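Local coordinates for protein AA9 family lytic polysaccharide monooxygenase B (Heterobasidion irregulare TC 32-1, PDB 5NNS) that uses a single copper ion to break beta-1,4-glucan chains such as cellulose by oxidising their glycosidic bonds specifically at C1, at residues S102-F107 / Y187-L191; S142-A146 / V175-A181. All coordinates share one frame. Residues are numbered along the deposited sequence.

Contact 1: residues S102-F107 / Y187-L191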
ATOM      1  N   SER A 102      -6.706  -2.725 -11.148  1.00 19.61           N
ATOM      2  CA  SER A 102      -7.997  -3.102 -10.555  1.00 19.68           C
ATOM      3  C   SER A 102      -8.441  -4.541 -10.854  1.00 19.81           C
ATOM      4  O   SER A 102      -9.331  -5.056 -10.172  1.00 19.86           O
ATOM      5  CB  SER A 102      -9.099  -2.133 -11.000  1.00 19.71           C
ATOM      6  OG  SER A 102      -9.248  -2.139 -12.411  1.00 19.84           O
ATOM      7  N   SER A 103      -7.840  -5.178 -11.863  1.00 19.62           N
ATOM      8  CA  SER A 103      -8.144  -6.569 -12.208  1.00 19.32           C
ATOM      9  C   SER A 103      -7.222  -7.591 -11.546  1.00 18.65           C
ATOM     10  O   SER A 103      -7.433  -8.789 -11.708  1.00 18.47           O
ATOM     11  CB  SER A 103      -8.086  -6.755 -13.728  1.00 19.56           C
ATOM     12  OG  SER A 103      -6.750  -6.690 -14.197  1.00 20.18           O
ATOM     13  N   LEU A 104      -6.214  -7.137 -10.803  1.00 17.98           N
ATOM     14  CA  LEU A 104      -5.199  -8.043 -10.269  1.00 17.55           C
ATOM     15  C   LEU A 104      -5.647  -8.715  -8.979  1.00 17.38           C
ATOM     16  O   LEU A 104      -6.606  -8.281  -8.326  1.00 16.57           O
ATOM     17  CB  LEU A 104      -3.876  -7.306 -10.043  1.00 17.57           C
ATOM     18  CG  LEU A 104      -3.337  -6.531 -11.256  1.00 17.77           C
ATOM     19  CD1 LEU A 104      -2.004  -5.884 -10.910  1.00 17.71           C
ATOM     20  CD2 LEU A 104      -3.208  -7.423 -12.489  1.00 17.78           C
ATOM     21  N   GLU A 105      -4.938  -9.790  -8.637  1.00 17.33           N
ATOM     22  CA  GLU A 105      -5.141 -10.510  -7.385  1.00 17.34           C
ATOM     23  C   GLU A 105      -4.108 -10.044  -6.369  1.00 16.53           C
ATOM     24  O   GLU A 105      -2.914 -10.319  -6.516  1.00 16.44           O
ATOM     25  CB  GLU A 105      -5.026 -12.013  -7.609  1.00 18.13           C
ATOM     26  CG  GLU A 105      -6.241 -12.616  -8.281  1.00 18.86           C
ATOM     27  CD  GLU A 105      -6.048 -14.088  -8.575  1.00 19.86           C
ATOM     28  OE1 GLU A 105      -5.347 -14.413  -9.562  1.00 21.15           O
ATOM     29  OE2 GLU A 105      -6.598 -14.920  -7.819  1.00 20.41           O
ATOM     30  N   TRP A 106      -4.581  -9.348  -5.340  1.00 15.69           N
ATOM     31  CA  TRP A 106      -3.714  -8.710  -4.348  1.00 15.05           C
ATOM     32  C   TRP A 106      -3.577  -9.566  -3.111  1.00 14.99           C
ATOM     33  O   TRP A 106      -4.579 -10.051  -2.581  1.00 14.87           O
ATOM     34  CB  TRP A 106      -4.284  -7.350  -3.948  1.00 14.65           C
ATOM     35  CG  TRP A 106      -4.372  -6.440  -5.097  1.00 14.44           C
ATOM     36  CD1 TRP A 106      -5.431  -6.293  -5.944  1.00 14.41           C
ATOM     37  CD2 TRP A 106      -3.348  -5.564  -5.571  1.00 14.26           C
ATOM     38  NE1 TRP A 106      -5.138  -5.355  -6.908  1.00 14.37           N
ATOM     39  CE2 TRP A 106      -3.861  -4.899  -6.706  1.00 14.27           C
ATOM     40  CE3 TRP A 106      -2.048  -5.267  -5.141  1.00 14.29           C
ATOM     41  CZ2 TRP A 106      -3.121  -3.952  -7.419  1.00 14.30           C
ATOM     42  CZ3 TRP A 106      -1.308  -4.319  -5.850  1.00 14.23           C
ATOM     43  CH2 TRP A 106      -1.848  -3.677  -6.978  1.00 14.37           C
ATOM     44  N   PHE A 107      -2.335  -9.726  -2.648  1.00 14.75           N
ATOM     45  CA  PHE A 107      -2.044 -10.373  -1.369  1.00 14.51           C
ATOM     46  C   PHE A 107      -1.239  -9.429  -0.476  1.00 14.28           C
ATOM     47  O   PHE A 107      -0.448  -8.615  -0.955  1.00 14.29           O
ATOM     48  CB  PHE A 107      -1.324 -11.719  -1.557  1.00 14.71           C
ATOM     49  CG  PHE A 107      -0.008 -11.629  -2.286  1.00 14.78           C
ATOM     50  CD1 PHE A 107       0.034 -11.622  -3.682  1.00 14.87           C
ATOM     51  CD2 PHE A 107       1.192 -11.576  -1.584  1.00 14.79           C
ATOM     52  CE1 PHE A 107       1.246 -11.539  -4.356  1.00 14.82           C
ATOM     53  CE2 PHE A 107       2.409 -11.495  -2.257  1.00 14.84           C
ATOM     54  CZ  PHE A 107       2.433 -11.478  -3.645  1.00 14.72           C
ATOM     55  N   TYR A 187      -5.915 -15.954   0.525  1.00 20.99           N
ATOM     56  CA  TYR A 187      -5.192 -14.698   0.812  1.00 20.08           C
ATOM     57  C   TYR A 187      -5.378 -13.644  -0.269  1.00 19.35           C
ATOM     58  O   TYR A 187      -4.998 -12.493  -0.068  1.00 18.63           O
ATOM     59  CB  TYR A 187      -3.699 -14.965   0.962  1.00 20.29           C
ATOM     60  CG  TYR A 187      -3.354 -15.801   2.158  1.00 20.60           C
ATOM     61  CD1 TYR A 187      -3.401 -17.192   2.093  1.00 20.68           C
ATOM     62  CD2 TYR A 187      -2.976 -15.206   3.359  1.00 20.75           C
ATOM     63  CE1 TYR A 187      -3.078 -17.968   3.192  1.00 21.03           C
ATOM     64  CE2 TYR A 187      -2.652 -15.971   4.468  1.00 20.94           C
ATOM     65  CZ  TYR A 187      -2.702 -17.352   4.383  1.00 21.20           C
ATOM     66  OH  TYR A 187      -2.379 -18.121   5.477  1.00 20.94           O
ATOM     67  N   LEU A 188      -5.948 -14.039  -1.409  1.00 19.09           N
ATOM     68  CA  LEU A 188      -6.042 -13.179  -2.583  1.00 18.77           C
ATOM     69  C   LEU A 188      -7.359 -12.404  -2.596  1.00 18.16           C
ATOM     70  O   LEU A 188      -8.426 -12.977  -2.374  1.00 17.86           O
ATOM     71  CB  LEU A 188      -5.896 -14.014  -3.860  1.00 19.35           C
ATOM     72  CG  LEU A 188      -4.591 -14.814  -3.997  1.00 19.89           C
ATOM     73  CD1 LEU A 188      -4.613 -15.694  -5.239  1.00 20.28           C
ATOM     74  CD2 LEU A 188      -3.379 -13.891  -4.027  1.00 19.89           C
ATOM     75  N   VAL A 189      -7.268 -11.096  -2.838  1.00 17.56           N
ATOM     76  CA  VAL A 189      -8.442 -10.222  -2.935  1.00 17.39           C
ATOM     77  C   VAL A 189      -8.313  -9.264  -4.119  1.00 17.23           C
ATOM     78  O   VAL A 189      -7.258  -9.158  -4.744  1.00 17.09           O
ATOM     79  CB  VAL A 189      -8.676  -9.417  -1.627  1.00 17.18           C
ATOM     80  CG1 VAL A 189      -8.920 -10.365  -0.461  1.00 17.06           C
ATOM     81  CG2 VAL A 189      -7.510  -8.479  -1.325  1.00 17.13           C
ATOM     82  N   LYS A 190      -9.406  -8.573  -4.410  1.00 17.43           N
ATOM     83  CA  LYS A 190      -9.456  -7.549  -5.442  1.00 17.37           C
ATOM     84  C   LYS A 190      -9.518  -6.174  -4.789  1.00 16.65           C
ATOM     85  O   LYS A 190      -9.942  -6.033  -3.631  1.00 15.65           O
ATOM     86  CB  LYS A 190     -10.697  -7.746  -6.311  1.00 18.47           C
ATOM     87  CG  LYS A 190     -10.813  -9.111  -6.991  1.00 19.38           C
ATOM     88  CD  LYS A 190      -9.960  -9.235  -8.249  1.00 20.34           C
ATOM     89  CE  LYS A 190     -10.662 -10.097  -9.297  1.00 21.54           C
ATOM     90  NZ  LYS A 190      -9.740 -10.656 -10.338  1.00 22.43           N
ATOM     91  N   LEU A 191      -9.105  -5.165  -5.552  1.00 16.10           N
ATOM     92  CA  LEU A 191      -9.138  -3.769  -5.120  1.00 15.78           C
ATOM     93  C   LEU A 191      -9.692  -2.885  -6.241  1.00 15.66           C
ATOM     94  O   LEU A 191      -8.979  -2.656  -7.220  1.00 15.75           O
ATOM     95  CB  LEU A 191      -7.729  -3.308  -4.728  1.00 15.76           C
ATOM     96  CG  LEU A 191      -7.185  -3.941  -3.439  1.00 15.85           C
ATOM     97  CD1 LEU A 191      -5.700  -3.650  -3.295  1.00 15.78           C
ATOM     98  CD2 LEU A 191      -7.960  -3.457  -2.211  1.00 15.69           C
TER
HETATM   99  O   HOH W   1      -7.890  -6.120  -8.135  1.00  9.54           O

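Contact 2: residues S142-A146 / V175-A181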
ATOM      1  N   SER A 142      10.699 -14.150   0.939  1.00 21.48           N
ATOM      2  CA  SER A 142      11.834 -14.943   0.419  1.00 22.13           C
ATOM      3  C   SER A 142      11.434 -16.006  -0.603  1.00 22.39           C
ATOM      4  O   SER A 142      12.142 -16.216  -1.588  1.00 22.38           O
ATOM      5  CB  SER A 142      12.568 -15.639   1.572  1.00 22.53           C
ATOM      6  OG  SER A 142      13.027 -14.706   2.536  1.00 23.36           O
ATOM      7  N   SER A 143      10.290 -16.651  -0.364  1.00 22.46           N
ATOM      8  CA  SER A 143       9.798 -17.752  -1.197  1.00 22.74           C
ATOM      9  C   SER A 143       9.035 -17.354  -2.471  1.00 22.78           C
ATOM     10  O   SER A 143       8.754 -18.224  -3.306  1.00 22.17           O
ATOM     11  CB  SER A 143       8.881 -18.640  -0.357  1.00 22.81           C
ATOM     12  OG  SER A 143       7.731 -17.916   0.045  1.00 23.13           O
ATOM     13  N   LEU A 144       8.698 -16.070  -2.621  1.00 22.56           N
ATOM     14  CA  LEU A 144       7.789 -15.620  -3.679  1.00 22.37           C
ATOM     15  C   LEU A 144       8.279 -16.043  -5.066  1.00 23.02           C
ATOM     16  O   LEU A 144       9.472 -15.939  -5.360  1.00 23.06           O
ATOM     17  CB  LEU A 144       7.623 -14.097  -3.621  1.00 22.15           C
ATOM     18  CG  LEU A 144       6.691 -13.407  -4.620  1.00 21.81           C
ATOM     19  CD1 LEU A 144       5.261 -13.895  -4.459  1.00 21.74           C
ATOM     20  CD2 LEU A 144       6.759 -11.895  -4.451  1.00 21.72           C
ATOM     21  N   ALA A 145       7.358 -16.523  -5.902  1.00 22.83           N
ATOM     22  CA  ALA A 145       7.685 -16.947  -7.262  1.00 23.25           C
ATOM     23  C   ALA A 145       8.201 -15.764  -8.073  1.00 23.46           C
ATOM     24  O   ALA A 145       7.649 -14.665  -7.985  1.00 23.22           O
ATOM     25  CB  ALA A 145       6.467 -17.551  -7.947  1.00 23.32           C
ATOM     26  N   ALA A 146       9.260 -15.985  -8.850  1.00 23.58           N
ATOM     27  CA  ALA A 146       9.797 -14.941  -9.733  1.00 23.21           C
ATOM     28  C   ALA A 146       8.712 -14.458 -10.694  1.00 22.87           C
ATOM     29  O   ALA A 146       7.869 -15.241 -11.140  1.00 22.56           O
ATOM     30  CB  ALA A 146      11.011 -15.448 -10.507  1.00 22.97           C
ATOM     31  N   VAL A 175      10.532  -9.254  -9.825  1.00 25.10           N
ATOM     32  CA  VAL A 175      11.012 -10.104  -8.740  1.00 25.31           C
ATOM     33  C   VAL A 175      11.800 -11.262  -9.339  1.00 25.75           C
ATOM     34  O   VAL A 175      11.284 -11.990 -10.186  1.00 26.02           O
ATOM     35  CB  VAL A 175       9.844 -10.614  -7.865  1.00 25.85           C
ATOM     36  CG1 VAL A 175      10.324 -11.605  -6.812  1.00 25.75           C
ATOM     37  CG2 VAL A 175       9.143  -9.437  -7.198  1.00 26.19           C
ATOM     38  N   THR A 176      13.048 -11.417  -8.899  1.00 26.52           N
ATOM     39  CA  THR A 176      13.947 -12.465  -9.389  1.00 26.90           C
ATOM     40  C   THR A 176      14.230 -13.465  -8.272  1.00 27.29           C
ATOM     41  O   THR A 176      13.965 -13.188  -7.105  1.00 27.26           O
ATOM     42  CB  THR A 176      15.280 -11.867  -9.883  1.00 26.97           C
ATOM     43  OG1 THR A 176      15.997 -11.293  -8.781  1.00 27.42           O
ATOM     44  CG2 THR A 176      15.036 -10.795 -10.946  1.00 26.84           C
ATOM     45  N   GLY A 177      14.771 -14.625  -8.635  1.00 27.80           N
ATOM     46  CA  GLY A 177      15.087 -15.670  -7.664  1.00 28.06           C
ATOM     47  C   GLY A 177      13.825 -16.271  -7.073  1.00 28.43           C
ATOM     48  O   GLY A 177      12.891 -16.590  -7.805  1.00 28.85           O
ATOM     49  N   GLY A 178      13.797 -16.417  -5.751  1.00 28.28           N
ATOM     50  CA  GLY A 178      12.637 -16.958  -5.051  1.00 28.63           C
ATOM     51  C   GLY A 178      12.644 -18.468  -4.935  1.00 28.86           C
ATOM     52  O   GLY A 178      13.661 -19.109  -5.173  1.00 29.77           O
ATOM     53  N   GLU A 179      11.503 -19.025  -4.538  1.00 28.82           N
ATOM     54  CA  GLU A 179      11.327 -20.469  -4.367  1.00 28.96           C
ATOM     55  C   GLU A 179       9.979 -20.921  -4.940  1.00 28.33           C
ATOM     56  O   GLU A 179       9.393 -21.895  -4.458  1.00 28.56           O
ATOM     57  CB  GLU A 179      11.421 -20.855  -2.878  1.00 30.77           C
ATOM     58  CG  GLU A 179      12.708 -20.429  -2.162  1.00 32.21           C
ATOM     59  CD  GLU A 179      12.657 -20.618  -0.645  1.00 33.73           C
ATOM     60  OE1 GLU A 179      11.610 -20.315  -0.029  1.00 34.18           O
ATOM     61  OE2 GLU A 179      13.675 -21.055  -0.058  1.00 34.94           O
ATOM     62  N   GLY A 180       9.484 -20.212  -5.961  1.00 27.28           N
ATOM     63  CA  GLY A 180       8.257 -20.580  -6.667  1.00 27.01           C
ATOM     64  C   GLY A 180       6.932 -20.572  -5.910  1.00 26.66           C
ATOM     65  O   GLY A 180       5.928 -21.058  -6.435  1.00 26.04           O
ATOM     66  N   ALA A 181       6.909 -20.010  -4.702  1.00 26.25           N
ATOM     67  CA  ALA A 181       5.696 -19.994  -3.886  1.00 25.28           C
ATOM     68  C   ALA A 181       4.745 -18.885  -4.346  1.00 25.18           C
ATOM     69  O   ALA A 181       5.182 -17.790  -4.710  1.00 24.57           O
ATOM     70  CB  ALA A 181       6.049 -19.821  -2.419  1.00 24.98           C
TER
HETATM   71  O   HOH W   2      10.765 -18.174  -7.698  1.00 21.23           O

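Contact 1: residues S102-F107 / Y187-L191
The end-to-end directions of 102-107 and 187-191 differ by 157°, so the two backbones run roughly antiparallel, and they meet in a single bridge. Trp-106 and Val-189 form an antiparallel hydrogen-bonded pair: Trp-106 N donates to Val-189 O (2.7 Å, 169° at the hydrogen) and Val-189 N to Trp-106 O (2.9 Å, 161°). A CA-H...O contact from Leu-188 CA to Trp-106 O (3.5 Å) flanks it. Further along, a water accepts from Leu-191 N (3.0 Å) and donates to Leu-104 O (2.5 Å), bridging the two backbones beyond the direct N-H...O pair. Strand 106-116 belongs to the larger sheet of the immunoglobulin-like beta sandwich of AA9 enzymes; the long C-terminal loop, to which 187-191 belongs, pairs with Trp-106, next to Phe-107, whose backbone bonds to Met-89 of strand 85-91. Among the side chains, Leu-191 CD1 sits 3.7 Å from the centroid of the five-membered ring of Trp-106 and 13° off its normal, a CH-pi contact over the ring face. The indole is further packed against Ala-90 and Ile-150. Leu-188 CD2 meets Phe-107 CB at 3.9 Å. Although its CA-to-CB bond points away, Lys-190 curls back, and its NZ donates to Ser-103 O at 3.3 Å.

Contact 2: residues S142-A146 / V175-A181
Ser-143 O is the main acceptor: it takes a hydrogen bond from Ala-181 N (2.9 Å, 154° at the hydrogen) and a weak one from Glu-179 N (3.1 Å, 146°). In return Ala-181 O accepts from Ala-145 N (2.8 Å, 142°), so the backbones on both sides of Leu-144 are tied to Ala-181 in one isolated bridge. A water extends this network, accepting from Ala-146 N (2.9 Å) and Gly-180 N (3.0 Å) while donating to Gly-177 O (2.7 Å). Gly-178 CA lies 3.3 Å from Leu-144 O and 3.6 Å from Ser-142 O, both as CA-H...O contacts. An ideal CB on Gly-178 would fall 2.0 Å from Leu-144 O, a clash, whereas at Gly-177 and Gly-180 the positive phi by itself favours glycine. Side-chain packing is modest. Leu-144 CD2 reaches Val-175 CG1 (4.3 Å) on the inner side, where Tyr-149 touches both residues, and at the surface Ala-146 CB rests 3.5 Å from Gly-177 O. Segment 142-146 carries the chain from strand 135-139 of the smaller sheet to strand 147-157 of the larger one, and 175-181 leaves the last strand, 165-176. Their pairing joins an intersheet crossover to the start of the C-terminal loop, at one end of the AA9 beta sandwich.

The centres of contact 1 and contact 2 lie 18 Å apart, yet the two meet directly: Phe-107 CZ of contact 1 packs against Leu-144 CD1 of contact 2 at 3.8 Å. Trp-223, near the C-terminus, touches residues of both contacts: Phe-107 and Tyr-187 of contact 1, Ser-143 and Leu-144 of contact 2. Along the chain, contact 2 is nested within the loop that contact 1 closes, and segments 175-181 and 187-191 are successive parts of the chain leaving the last strand. Both contacts reach the larger sheet and lie away from the copper site of His-1, His-80 and Tyr-167. A bound acrylic acid lies about 9 Å from the Tyr-187 side chain.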